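PDB 3W20: prolyl 4-hydroxylase alpha subunit Fe(2+) 2OG dioxygenase domain-containing protein from Burkholderia ambifaria, which probably acts as a 2-oxoglutarate-dependent dioxygenase on N-substituted L-amino acids, and here holds zinc at its metal site. Local coordinates for residues 22-27 with 118-123; 3-8 with 38-43. All blocks are in the same frame, centred on the assembly; numbering follows the deposited sequence.

In the fold
The four segments alternate along the chain: 3-8 of contact 2, then 22-27 of contact 1, then 38-43, and finally 118-123. The two contacts have centres about 13 Å apart and meet through residues 22-27, T22 against H3 and T4 and A26 against I38 and M40. In contact 2 the first strand pairs with strand 37-41 in the main sheet; in contact 1 helix 23-31, which lies between those strands in sequence, packs against the end of helix 111-120. The chain's N-terminal part is thus built into the same mixed sheet that carries core strands of the DSBH fold, with the two helices packed against it.

Contact 1 of 2, residues 22-27 with 118-123; sequences TIAAAI and DALDAK
A24 and A119 bring their backbones together where the first turns of helix 23-31 meet the last turn of helix 111-120, with A24 CA 5.4 Å from A119 CA. No hydrogen bond crosses; small apolar groups do the work. I23 touches A119 with its short branch: CG2, anti to the backbone N, lies 3.7 Å from A119 CB, while the end of the longer branch leads away from A119; the I23 side chain also touches Y5, I42 and L237. Next to it A24 CB rests on the last helical turn, 3.7 Å from A119 O. Since A24 and A119 each carry no more than a methyl group, the backbones can approach this closely.

One turn further on, I27 and L120 cross at about a right angle. L120 presents both methyls to I27 CG2, CD2 at 3.7 Å and CD1 at 3.9 Å, so the forked end straddles that one methyl. L120 CD2 also lies 4.0 Å from A24 CA, so the same leucine touches both A24 and I27. W269 from strand 268-272 touches both I27 and L120, and L239 of strand 236-241 lies against I27.

T22 caps the start of its helix, its OG1 accepting from A25 N at 2.9 Å, while D121 ends the other: with positive phi (54°) it leaves the helical path after L120 and turns the chain towards K123, whose backbone hydrogen-bonds to W269 and M271. The arrangement is the start of one helix packed against the C-terminal turn of another, both touching the main sheet of a DSBH dioxygenase, away from the zinc and 2-oxoglutarate sites.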
ATOM      1  N   THR A  22      -0.678  -9.745 -34.953  1.00 20.91           N
ATOM      2  CA  THR A  22      -1.537  -9.613 -33.760  1.00 19.44           C
ATOM      3  C   THR A  22      -0.744  -8.931 -32.671  1.00 18.78           C
ATOM      4  O   THR A  22       0.511  -8.896 -32.715  1.00 17.79           O
ATOM      5  CB  THR A  22      -1.984 -10.966 -33.195  1.00 18.28           C
ATOM      6  OG1 THR A  22      -0.837 -11.773 -32.849  1.00 19.23           O
ATOM      7  CG2 THR A  22      -2.814 -11.729 -34.209  1.00 18.84           C
ATOM      8  N   ILE A  23      -1.458  -8.389 -31.670  1.00 19.07           N
ATOM      9  CA  ILE A  23      -0.768  -7.922 -30.450  1.00 19.36           C
ATOM     10  C   ILE A  23       0.092  -9.030 -29.805  1.00 17.38           C
ATOM     11  O   ILE A  23       1.233  -8.773 -29.420  1.00 15.63           O
ATOM     12  CB  ILE A  23      -1.819  -7.437 -29.376  1.00 20.13           C
ATOM     13  CG1 ILE A  23      -2.685  -6.357 -30.016  1.00 27.25           C
ATOM     14  CG2 ILE A  23      -1.109  -7.036 -28.051  1.00 18.16           C
ATOM     15  CD1 ILE A  23      -2.279  -4.945 -29.730  1.00 25.49           C
ATOM     16  N   ALA A  24      -0.442 -10.260 -29.666  1.00 17.78           N
ATOM     17  CA  ALA A  24       0.334 -11.325 -29.007  1.00 17.49           C
ATOM     18  C   ALA A  24       1.575 -11.622 -29.824  1.00 17.46           C
ATOM     19  O   ALA A  24       2.629 -11.882 -29.213  1.00 19.04           O
ATOM     20  CB  ALA A  24      -0.474 -12.622 -28.832  1.00 18.41           C
ATOM     21  N   ALA A  25       1.501 -11.536 -31.186  1.00 16.36           N
ATOM     22  CA  ALA A  25       2.691 -11.835 -31.926  1.00 16.10           C
ATOM     23  C   ALA A  25       3.784 -10.758 -31.755  1.00 17.34           C
ATOM     24  O   ALA A  25       4.955 -11.080 -31.662  1.00 17.46           O
ATOM     25  CB  ALA A  25       2.390 -12.142 -33.417  1.00 17.57           C
ATOM     26  N   ALA A  26       3.379  -9.493 -31.744  1.00 17.22           N
ATOM     27  CA  ALA A  26       4.300  -8.365 -31.577  1.00 16.50           C
ATOM     28  C   ALA A  26       4.973  -8.466 -30.184  1.00 15.75           C
ATOM     29  O   ALA A  26       6.203  -8.382 -30.076  1.00 16.51           O
ATOM     30  CB  ALA A  26       3.556  -7.055 -31.668  1.00 15.88           C
ATOM     31  N   ILE A  27       4.155  -8.758 -29.185  1.00 15.72           N
ATOM     32  CA  ILE A  27       4.656  -8.884 -27.787  1.00 17.17           C
ATOM     33  C   ILE A  27       5.621 -10.115 -27.758  1.00 17.87           C
ATOM     34  O   ILE A  27       6.722 -10.063 -27.176  1.00 15.95           O
ATOM     35  CB  ILE A  27       3.510  -9.051 -26.775  1.00 17.18           C
ATOM     36  CG1 ILE A  27       2.677  -7.777 -26.616  1.00 18.08           C
ATOM     37  CG2 ILE A  27       3.976  -9.620 -25.424  1.00 17.96           C
ATOM     38  CD1 ILE A  27       3.486  -6.600 -26.022  1.00 17.10           C
ATOM     39  N   ASP A 118      -6.713  -9.504 -22.962  1.00 24.80           N
ATOM     40  CA  ASP A 118      -7.207 -10.384 -24.001  1.00 25.62           C
ATOM     41  C   ASP A 118      -6.118 -11.016 -24.817  1.00 27.32           C
ATOM     42  O   ASP A 118      -6.161 -12.208 -25.081  1.00 24.42           O
ATOM     43  CB  ASP A 118      -8.161  -9.636 -24.956  1.00 27.02           C
ATOM     44  CG  ASP A 118      -9.446  -9.205 -24.278  1.00 28.94           C
ATOM     45  OD1 ASP A 118      -9.753  -9.664 -23.173  1.00 32.87           O
ATOM     46  OD2 ASP A 118     -10.134  -8.350 -24.804  1.00 31.82           O
ATOM     47  N   ALA A 119      -5.159 -10.232 -25.264  1.00 22.40           N
ATOM     48  CA  ALA A 119      -4.188 -10.785 -26.132  1.00 23.57           C
ATOM     49  C   ALA A 119      -3.261 -11.794 -25.412  1.00 21.83           C
ATOM     50  O   ALA A 119      -2.829 -12.780 -26.003  1.00 26.59           O
ATOM     51  CB  ALA A 119      -3.387  -9.687 -26.789  1.00 24.86           C
ATOM     52  N   LEU A 120      -2.891 -11.513 -24.169  1.00 19.53           N
ATOM     53  CA  LEU A 120      -1.825 -12.224 -23.528  1.00 20.23           C
ATOM     54  C   LEU A 120      -2.300 -13.036 -22.339  1.00 20.74           C
ATOM     55  O   LEU A 120      -1.511 -13.664 -21.686  1.00 21.38           O
ATOM     56  CB  LEU A 120      -0.784 -11.239 -23.008  1.00 20.36           C
ATOM     57  CG  LEU A 120      -0.209 -10.270 -24.046  1.00 20.36           C
ATOM     58  CD1 LEU A 120       0.737  -9.274 -23.365  1.00 18.91           C
ATOM     59  CD2 LEU A 120       0.628 -11.100 -24.990  1.00 21.90           C
ATOM     60  N   ASP A 121      -3.588 -12.979 -22.045  1.00 22.03           N
ATOM     61  CA  ASP A 121      -4.077 -13.432 -20.735  1.00 24.17           C
ATOM     62  C   ASP A 121      -3.323 -12.711 -19.635  1.00 23.23           C
ATOM     63  O   ASP A 121      -3.067 -13.297 -18.567  1.00 23.58           O
ATOM     64  CB  ASP A 121      -3.959 -14.978 -20.547  1.00 25.85           C
ATOM     65  CG  ASP A 121      -4.912 -15.534 -19.455  1.00 35.54           C
ATOM     66  OD1 ASP A 121      -5.807 -14.812 -18.932  1.00 33.12           O
ATOM     67  OD2 ASP A 121      -4.768 -16.744 -19.137  1.00 36.13           O
ATOM     68  N   ALA A 122      -3.002 -11.430 -19.846  1.00 22.53           N
ATOM     69  CA  ALA A 122      -2.243 -10.692 -18.811  1.00 20.69           C
ATOM     70  C   ALA A 122      -3.138 -10.401 -17.594  1.00 21.44           C
ATOM     71  O   ALA A 122      -4.410 -10.300 -17.708  1.00 19.30           O
ATOM     72  CB  ALA A 122      -1.709  -9.368 -19.389  1.00 21.93           C
ATOM     73  N   LYS A 123      -2.498 -10.263 -16.440  1.00 19.87           N
ATOM     74  CA  LYS A 123      -3.198  -9.883 -15.219  1.00 21.19           C
ATOM     75  C   LYS A 123      -2.391  -8.753 -14.574  1.00 20.02           C
ATOM     76  O   LYS A 123      -1.239  -8.567 -14.924  1.00 20.18           O
ATOM     77  CB  LYS A 123      -3.255 -11.088 -14.298  1.00 24.04           C
ATOM     78  CG  LYS A 123      -4.308 -12.123 -14.695  1.00 27.97           C
ATOM     79  CD  LYS A 123      -3.865 -13.492 -14.194  1.00 33.22           C
ATOM     80  CE  LYS A 123      -4.895 -14.565 -14.533  1.00 41.42           C
ATOM     81  NZ  LYS A 123      -4.502 -15.089 -15.862  1.00 44.31           N
TER

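Contact 2 of 2, residues 3-8 with 38-43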
ATOM      1  N   HIS A   3      -7.380 -10.031 -33.656  1.00 22.53           N
ATOM      2  CA  HIS A   3      -7.204  -9.022 -34.711  1.00 21.27           C
ATOM      3  C   HIS A   3      -5.749  -8.870 -35.077  1.00 23.65           C
ATOM      4  O   HIS A   3      -4.863  -8.973 -34.191  1.00 20.66           O
ATOM      5  CB  HIS A   3      -7.763  -7.671 -34.291  1.00 22.09           C
ATOM      6  CG  HIS A   3      -9.272  -7.639 -34.221  1.00 23.71           C
ATOM      7  ND1 HIS A   3      -9.950  -7.858 -33.092  1.00 28.47           N
ATOM      8  CD2 HIS A   3     -10.232  -7.434 -35.226  1.00 27.86           C
ATOM      9  CE1 HIS A   3     -11.297  -7.787 -33.332  1.00 24.33           C
ATOM     10  NE2 HIS A   3     -11.448  -7.511 -34.650  1.00 26.39           N
ATOM     11  N   THR A   4      -5.497  -8.634 -36.367  1.00 21.25           N
ATOM     12  CA  THR A   4      -4.148  -8.256 -36.803  1.00 23.73           C
ATOM     13  C   THR A   4      -4.210  -6.770 -37.149  1.00 24.24           C
ATOM     14  O   THR A   4      -5.269  -6.252 -37.391  1.00 28.48           O
ATOM     15  CB  THR A   4      -3.631  -9.138 -37.961  1.00 27.22           C
ATOM     16  OG1 THR A   4      -4.458  -8.886 -39.108  1.00 33.02           O
ATOM     17  CG2 THR A   4      -3.707 -10.583 -37.602  1.00 24.73           C
ATOM     18  N   TYR A   5      -3.091  -6.052 -37.043  1.00 21.37           N
ATOM     19  CA  TYR A   5      -2.991  -4.662 -37.280  1.00 21.68           C
ATOM     20  C   TYR A   5      -1.694  -4.400 -38.025  1.00 22.04           C
ATOM     21  O   TYR A   5      -0.739  -5.141 -37.823  1.00 22.11           O
ATOM     22  CB  TYR A   5      -2.878  -3.988 -35.947  1.00 21.42           C
ATOM     23  CG  TYR A   5      -3.930  -4.289 -34.964  1.00 20.33           C
ATOM     24  CD1 TYR A   5      -5.088  -3.522 -34.933  1.00 20.63           C
ATOM     25  CD2 TYR A   5      -3.759  -5.304 -33.981  1.00 20.09           C
ATOM     26  CE1 TYR A   5      -6.049  -3.741 -33.951  1.00 21.82           C
ATOM     27  CE2 TYR A   5      -4.722  -5.532 -33.021  1.00 21.28           C
ATOM     28  CZ  TYR A   5      -5.859  -4.747 -33.021  1.00 20.48           C
ATOM     29  OH  TYR A   5      -6.839  -4.931 -32.050  1.00 22.52           O
ATOM     30  N   PRO A   6      -1.658  -3.362 -38.901  1.00 25.89           N
ATOM     31  CA  PRO A   6      -0.420  -2.905 -39.525  1.00 23.80           C
ATOM     32  C   PRO A   6       0.653  -2.684 -38.431  1.00 23.81           C
ATOM     33  O   PRO A   6       0.365  -1.988 -37.437  1.00 23.47           O
ATOM     34  CB  PRO A   6      -0.831  -1.527 -40.135  1.00 25.13           C
ATOM     35  CG  PRO A   6      -2.314  -1.637 -40.383  1.00 26.77           C
ATOM     36  CD  PRO A   6      -2.813  -2.474 -39.217  1.00 25.79           C
ATOM     37  N   ALA A   7       1.869  -3.195 -38.644  1.00 21.49           N
ATOM     38  CA  ALA A   7       2.965  -3.065 -37.648  1.00 21.52           C
ATOM     39  C   ALA A   7       4.286  -2.741 -38.347  1.00 21.60           C
ATOM     40  O   ALA A   7       4.573  -3.248 -39.475  1.00 21.37           O
ATOM     41  CB  ALA A   7       3.076  -4.330 -36.795  1.00 19.88           C
ATOM     42  N   GLN A   8       5.041  -1.860 -37.736  1.00 18.74           N
ATOM     43  CA  GLN A   8       6.456  -1.675 -38.176  1.00 19.55           C
ATOM     44  C   GLN A   8       7.358  -2.223 -37.087  1.00 20.27           C
ATOM     45  O   GLN A   8       7.263  -1.823 -35.894  1.00 18.14           O
ATOM     46  CB  GLN A   8       6.794  -0.201 -38.400  1.00 23.76           C
ATOM     47  CG  GLN A   8       5.970   0.520 -39.519  1.00 30.49           C
ATOM     48  CD  GLN A   8       6.173  -0.104 -40.915  1.00 37.07           C
ATOM     49  OE1 GLN A   8       7.307  -0.334 -41.330  1.00 40.04           O
ATOM     50  NE2 GLN A   8       5.055  -0.386 -41.644  1.00 36.39           N
ATOM     51  N   ILE A  38       8.224  -1.899 -31.686  1.00 14.89           N
ATOM     52  CA  ILE A  38       7.159  -2.209 -32.670  1.00 13.52           C
ATOM     53  C   ILE A  38       6.110  -1.123 -32.538  1.00 15.19           C
ATOM     54  O   ILE A  38       5.601  -0.798 -31.420  1.00 15.50           O
ATOM     55  CB  ILE A  38       6.538  -3.572 -32.444  1.00 13.78           C
ATOM     56  CG1 ILE A  38       7.640  -4.658 -32.545  1.00 13.28           C
ATOM     57  CG2 ILE A  38       5.512  -3.899 -33.585  1.00 16.15           C
ATOM     58  CD1 ILE A  38       7.081  -6.102 -32.384  1.00 13.72           C
ATOM     59  N   VAL A  39       5.751  -0.554 -33.693  1.00 15.89           N
ATOM     60  CA  VAL A  39       4.681   0.449 -33.713  1.00 15.83           C
ATOM     61  C   VAL A  39       3.492  -0.064 -34.516  1.00 15.36           C
ATOM     62  O   VAL A  39       3.659  -0.472 -35.675  1.00 19.74           O
ATOM     63  CB  VAL A  39       5.162   1.782 -34.295  1.00 14.78           C
ATOM     64  CG1 VAL A  39       3.962   2.751 -34.292  1.00 17.50           C
ATOM     65  CG2 VAL A  39       6.287   2.372 -33.428  1.00 13.93           C
HETATM   66  N   MSE A  40       2.288  -0.080 -33.929  1.00 16.46           N
HETATM   67  CA  MSE A  40       1.129  -0.747 -34.544  1.00 16.03           C
HETATM   68  C   MSE A  40      -0.060   0.218 -34.672  1.00 18.95           C
HETATM   69  O   MSE A  40      -0.313   1.022 -33.809  1.00 18.62           O
HETATM   70  CB  MSE A  40       0.653  -1.903 -33.591  1.00 17.76           C
HETATM   71  CG  MSE A  40       1.833  -2.798 -33.198  1.00 18.54           C
HETATM   72 SE   MSE A  40       1.130  -4.304 -32.105  1.00 21.74          SE
HETATM   73  CE  MSE A  40       0.010  -5.126 -33.469  1.00 17.75           C
ATOM     74  N   ASP A  41      -0.789   0.133 -35.790  1.00 18.80           N
ATOM     75  CA  ASP A  41      -1.939   0.986 -36.046  1.00 21.60           C
ATOM     76  C   ASP A  41      -3.161   0.304 -35.468  1.00 20.91           C
ATOM     77  O   ASP A  41      -3.724  -0.601 -36.042  1.00 23.64           O
ATOM     78  CB  ASP A  41      -2.121   1.172 -37.557  1.00 23.59           C
ATOM     79  CG  ASP A  41      -1.029   1.976 -38.185  1.00 27.83           C
ATOM     80  OD1 ASP A  41      -0.049   2.362 -37.520  1.00 24.82           O
ATOM     81  OD2 ASP A  41      -1.135   2.252 -39.389  1.00 25.32           O
ATOM     82  N   ILE A  42      -3.560   0.741 -34.284  1.00 19.63           N
ATOM     83  CA  ILE A  42      -4.594   0.064 -33.521  1.00 19.60           C
ATOM     84  C   ILE A  42      -5.934   0.752 -33.694  1.00 21.69           C
ATOM     85  O   ILE A  42      -6.940   0.083 -33.980  1.00 23.33           O
ATOM     86  CB  ILE A  42      -4.250   0.058 -32.010  1.00 20.66           C
ATOM     87  CG1 ILE A  42      -2.914  -0.694 -31.763  1.00 19.89           C
ATOM     88  CG2 ILE A  42      -5.402  -0.553 -31.221  1.00 22.73           C
ATOM     89  CD1 ILE A  42      -2.908  -2.080 -32.409  1.00 20.17           C
ATOM     90  N   VAL A  43      -5.965   2.052 -33.473  1.00 18.89           N
ATOM     91  CA  VAL A  43      -7.274   2.719 -33.352  1.00 22.30           C
ATOM     92  C   VAL A  43      -7.520   3.609 -34.582  1.00 23.00           C
ATOM     93  O   VAL A  43      -6.674   4.483 -34.899  1.00 22.17           O
ATOM     94  CB  VAL A  43      -7.339   3.638 -32.135  1.00 21.00           C
ATOM     95  CG1 VAL A  43      -8.737   4.301 -32.049  1.00 23.91           C
ATOM     96  CG2 VAL A  43      -7.024   2.881 -30.852  1.00 22.64           C
TER
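Y5 of strand 4-8 meets I42, just past the end of strand 38-41; the axes of the two short strand segments make 155° between their N-to-C directions, antiparallel. I42 CD1 stands over the centre of the Y5 ring, 3.5 Å from the centroid and 11° off the normal, a close CH-pi contact. The selenomethionine M40 bends at chi3 (64°) to bring CE to 3.8 Å from Y5 CD2. Beside it A7, its non-hydrogen-bonded partner, sets CB 4.1 Å from M40 CG, and I38 CG2 comes equally near the same CB. This apolar group continues into helix 23-31, where I23 touches Y5.

The solvent side, formed by P6, Q8 and D41, is looser. P6 and D41 cross at about a right angle, with P6 CB 3.9 Å from D41 OD2, a packing contact; D41 OD1 is hydrogen-bonded to NE2 of Q236. Q8 carries its amide away from the strand pair. V39, on the same sheet face as Q8, is by contrast buried against strand 236-241, about 10 Å from the side chain of R255, a residue that binds 2-oxoglutarate, which is absent from this chain.

Between the two sides runs the backbone pairing. Q8 and V39 exchange two bonds, Q8 N to V39 O at 2.8 Å and V39 N to Q8 O at 3.0 Å, and D41 N donates to P6 O at 2.9 Å. With no side-chain hydrogen bond or salt bridge crossing, the register rests on main-chain bonds, and the side chains that meet round Y5, A7 and M40 do so through apolar groups.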